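Local coordinates for protein alanine racemase, biosynthetic (Pseudomonas aeruginosa PAO1, PDB 6A2F) that is an alanine racemase-family enzyme that carries pyridoxal phosphate and joins a TIM-barrel N-terminal domain to a C-terminal domain rich in beta strands, at residues A[96-101]-A[107-112]. Residues are numbered along the deposited sequence; the frame is centred on the assembly and turned at random.
Sequences LDLVIQ and EAFLAA
Asp97 OD2 takes a salt bridge from Arg75 NH1 and a hydrogen bond from Trp121 NE1, one residue before Leu98, whose side chain reaches across to Phe109. The contact itself is wholly apolar and rests on three buried side chains: Leu98 and Ile100 from strand 98-100, and Phe109 from helix 103-112. Leu98 CD1 lies 3.7 Å from Phe109 CD1 and 3.8 Å from Phe109 CE1, so that this methyl is almost equally near both ends of the CD1-CE1 bond. Leu98 CD1 is anti to CA (chi2 179°), which carries that methyl out to the ring. Ile100 meets the other ortho side of the ring, near its attachment to CB: Ile100 CD1 comes 3.9 Å from Phe109 CD2 and 4.0 Å from both Phe109 CG and Phe109 CB. Both methyls meet the ring at a slant, from the same side of its plane; the Ile100 side chain as a whole runs roughly square to that of Phe109. Alternation along the strand turns Leu98 and Ile100 toward the helix. This is the first half of a beta-alpha-beta crossover in the TIM barrel: strand 98-100 leads into helix 103-112, which packs on the outside of the barrel wall before the chain returns as parallel strand 118-123, hydrogen-bonded to strand 98-100 through backbone pairs of Leu98 with Asn119 and Trp121 and of Ile100 with Trp121. The Phe109 side chain spans the gap between the two backbones, whose nearest CA atoms, those of Ile100 and Phe109, are 8.1 Å apart. With CG anti to the backbone N (chi1 166°), its ring projects from the helix to the two methyls. Flanking helices close the layer, Leu98 also resting on Tyr88 and Ala91 of helix 87-93 and Phe109 on Leu145 of helix 135-145.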
ATOM      1  N   LEU A  96      24.755   7.171  14.879  1.00 12.21           N
ATOM      2  CA  LEU A  96      23.629   7.887  14.291  1.00 11.75           C
ATOM      3  C   LEU A  96      23.411   9.250  14.925  1.00 11.56           C
ATOM      4  O   LEU A  96      23.759   9.470  16.091  1.00 11.38           O
ATOM      5  CB  LEU A  96      22.347   7.059  14.414  1.00 11.59           C
ATOM      6  CG  LEU A  96      22.339   5.639  13.840  1.00 11.55           C
ATOM      7  CD1 LEU A  96      20.992   4.994  14.101  1.00 11.47           C
ATOM      8  CD2 LEU A  96      22.659   5.630  12.355  1.00 11.46           C
ATOM      9  N   ASP A  97      22.845  10.163  14.139  1.00 11.34           N
ATOM     10  CA  ASP A  97      22.386  11.446  14.648  1.00 11.34           C
ATOM     11  C   ASP A  97      21.031  11.250  15.300  1.00 11.37           C
ATOM     12  O   ASP A  97      20.107  10.713  14.680  1.00 11.50           O
ATOM     13  CB  ASP A  97      22.266  12.475  13.528  1.00 11.27           C
ATOM     14  CG  ASP A  97      23.597  13.063  13.125  1.00 11.34           C
ATOM     15  OD1 ASP A  97      24.651  12.427  13.354  1.00 11.33           O
ATOM     16  OD2 ASP A  97      23.584  14.180  12.568  1.00 11.46           O
ATOM     17  N   LEU A  98      20.915  11.687  16.547  1.00 11.33           N
ATOM     18  CA  LEU A  98      19.677  11.528  17.286  1.00 11.36           C
ATOM     19  C   LEU A  98      18.813  12.778  17.208  1.00 11.51           C
ATOM     20  O   LEU A  98      19.320  13.892  17.043  1.00 11.52           O
ATOM     21  CB  LEU A  98      19.958  11.170  18.746  1.00 11.29           C
ATOM     22  CG  LEU A  98      20.817   9.931  19.020  1.00 11.31           C
ATOM     23  CD1 LEU A  98      20.993   9.752  20.518  1.00 11.23           C
ATOM     24  CD2 LEU A  98      20.229   8.676  18.384  1.00 11.22           C
ATOM     25  N   VAL A  99      17.503  12.566  17.303  1.00 11.53           N
ATOM     26  CA  VAL A  99      16.536  13.633  17.481  1.00 11.58           C
ATOM     27  C   VAL A  99      15.900  13.500  18.867  1.00 11.78           C
ATOM     28  O   VAL A  99      15.592  12.388  19.316  1.00 11.74           O
ATOM     29  CB  VAL A  99      15.461  13.624  16.362  1.00 11.44           C
ATOM     30  CG1 VAL A  99      14.172  14.291  16.813  1.00 11.25           C
ATOM     31  CG2 VAL A  99      15.986  14.309  15.109  1.00 11.25           C
ATOM     32  N   ILE A 100      15.741  14.635  19.548  1.00 12.02           N
ATOM     33  CA  ILE A 100      14.932  14.715  20.767  1.00 12.25           C
ATOM     34  C   ILE A 100      13.749  15.675  20.552  1.00 12.46           C
ATOM     35  O   ILE A 100      13.947  16.854  20.260  1.00 12.20           O
ATOM     36  CB  ILE A 100      15.772  15.113  22.003  1.00 12.13           C
ATOM     37  CG1 ILE A 100      16.841  14.052  22.285  1.00 12.03           C
ATOM     38  CG2 ILE A 100      14.874  15.299  23.220  1.00 12.11           C
ATOM     39  CD1 ILE A 100      17.892  14.469  23.292  1.00 11.97           C
ATOM     40  N   GLN A 101      12.533  15.143  20.698  1.00 13.03           N
ATOM     41  CA  GLN A 101      11.278  15.851  20.396  1.00 13.49           C
ATOM     42  C   GLN A 101      10.428  16.116  21.620  1.00 13.81           C
ATOM     43  O   GLN A 101       9.595  17.017  21.606  1.00 13.91           O
ATOM     44  CB  GLN A 101      10.394  15.008  19.485  1.00 13.61           C
ATOM     45  CG  GLN A 101      11.010  14.608  18.172  1.00 13.87           C
ATOM     46  CD  GLN A 101      10.341  13.392  17.571  1.00 14.02           C
ATOM     47  OE1 GLN A 101       9.708  12.595  18.270  1.00 13.91           O
ATOM     48  NE2 GLN A 101      10.488  13.236  16.267  1.00 14.16           N
ATOM     49  N   GLU A 107      14.529  12.392  28.270  1.00 15.92           N
ATOM     50  CA  GLU A 107      14.869  11.726  29.518  1.00 16.38           C
ATOM     51  C   GLU A 107      15.474  10.341  29.240  1.00 16.45           C
ATOM     52  O   GLU A 107      16.382   9.897  29.951  1.00 16.46           O
ATOM     53  CB  GLU A 107      13.630  11.632  30.415  1.00 16.83           C
ATOM     54  CG  GLU A 107      13.891  11.907  31.890  1.00 17.65           C
ATOM     55  CD  GLU A 107      14.551  13.256  32.148  1.00 17.97           C
ATOM     56  OE1 GLU A 107      13.870  14.300  32.037  1.00 17.83           O
ATOM     57  OE2 GLU A 107      15.757  13.270  32.481  1.00 18.28           O
ATOM     58  N   ALA A 108      14.987   9.674  28.193  1.00 16.26           N
ATOM     59  CA  ALA A 108      15.517   8.369  27.797  1.00 16.05           C
ATOM     60  C   ALA A 108      16.966   8.466  27.299  1.00 15.91           C
ATOM     61  O   ALA A 108      17.788   7.588  27.587  1.00 15.60           O
ATOM     62  CB  ALA A 108      14.624   7.720  26.749  1.00 16.01           C
ATOM     63  N   PHE A 109      17.268   9.534  26.558  1.00 15.64           N
ATOM     64  CA  PHE A 109      18.629   9.783  26.092  1.00 15.63           C
ATOM     65  C   PHE A 109      19.581  10.032  27.263  1.00 15.70           C
ATOM     66  O   PHE A 109      20.649   9.427  27.339  1.00 15.48           O
ATOM     67  CB  PHE A 109      18.677  10.956  25.107  1.00 15.35           C
ATOM     68  CG  PHE A 109      20.067  11.477  24.860  1.00 15.12           C
ATOM     69  CD1 PHE A 109      20.951  10.781  24.038  1.00 14.90           C
ATOM     70  CD2 PHE A 109      20.500  12.652  25.466  1.00 14.97           C
ATOM     71  CE1 PHE A 109      22.233  11.253  23.815  1.00 14.80           C
ATOM     72  CE2 PHE A 109      21.783  13.129  25.245  1.00 14.91           C
ATOM     73  CZ  PHE A 109      22.650  12.431  24.417  1.00 14.81           C
ATOM     74  N   LEU A 110      19.183  10.928  28.163  1.00 16.06           N
ATOM     75  CA  LEU A 110      19.928  11.194  29.395  1.00 16.36           C
ATOM     76  C   LEU A 110      20.220   9.915  30.179  1.00 16.53           C
ATOM     77  O   LEU A 110      21.353   9.694  30.609  1.00 16.81           O
ATOM     78  CB  LEU A 110      19.158  12.189  30.273  1.00 16.70           C
ATOM     79  CG  LEU A 110      19.477  13.696  30.246  1.00 16.84           C
ATOM     80  CD1 LEU A 110      19.990  14.169  28.899  1.00 16.66           C
ATOM     81  CD2 LEU A 110      18.261  14.515  30.664  1.00 17.04           C
ATOM     82  N   ALA A 111      19.203   9.067  30.341  1.00 16.49           N
ATOM     83  CA  ALA A 111      19.337   7.830  31.114  1.00 16.45           C
ATOM     84  C   ALA A 111      20.194   6.761  30.425  1.00 16.63           C
ATOM     85  O   ALA A 111      20.722   5.866  31.093  1.00 16.75           O
ATOM     86  CB  ALA A 111      17.964   7.267  31.461  1.00 16.13           C
ATOM     87  N   ALA A 112      20.327   6.857  29.101  1.00 16.52           N
ATOM     88  CA  ALA A 112      21.009   5.833  28.304  1.00 16.63           C
ATOM     89  C   ALA A 112      22.483   5.690  28.658  1.00 16.69           C
ATOM     90  O   ALA A 112      23.007   4.582  28.654  1.00 16.66           O
ATOM     91  CB  ALA A 112      20.850   6.115  26.816  1.00 16.65           C
TER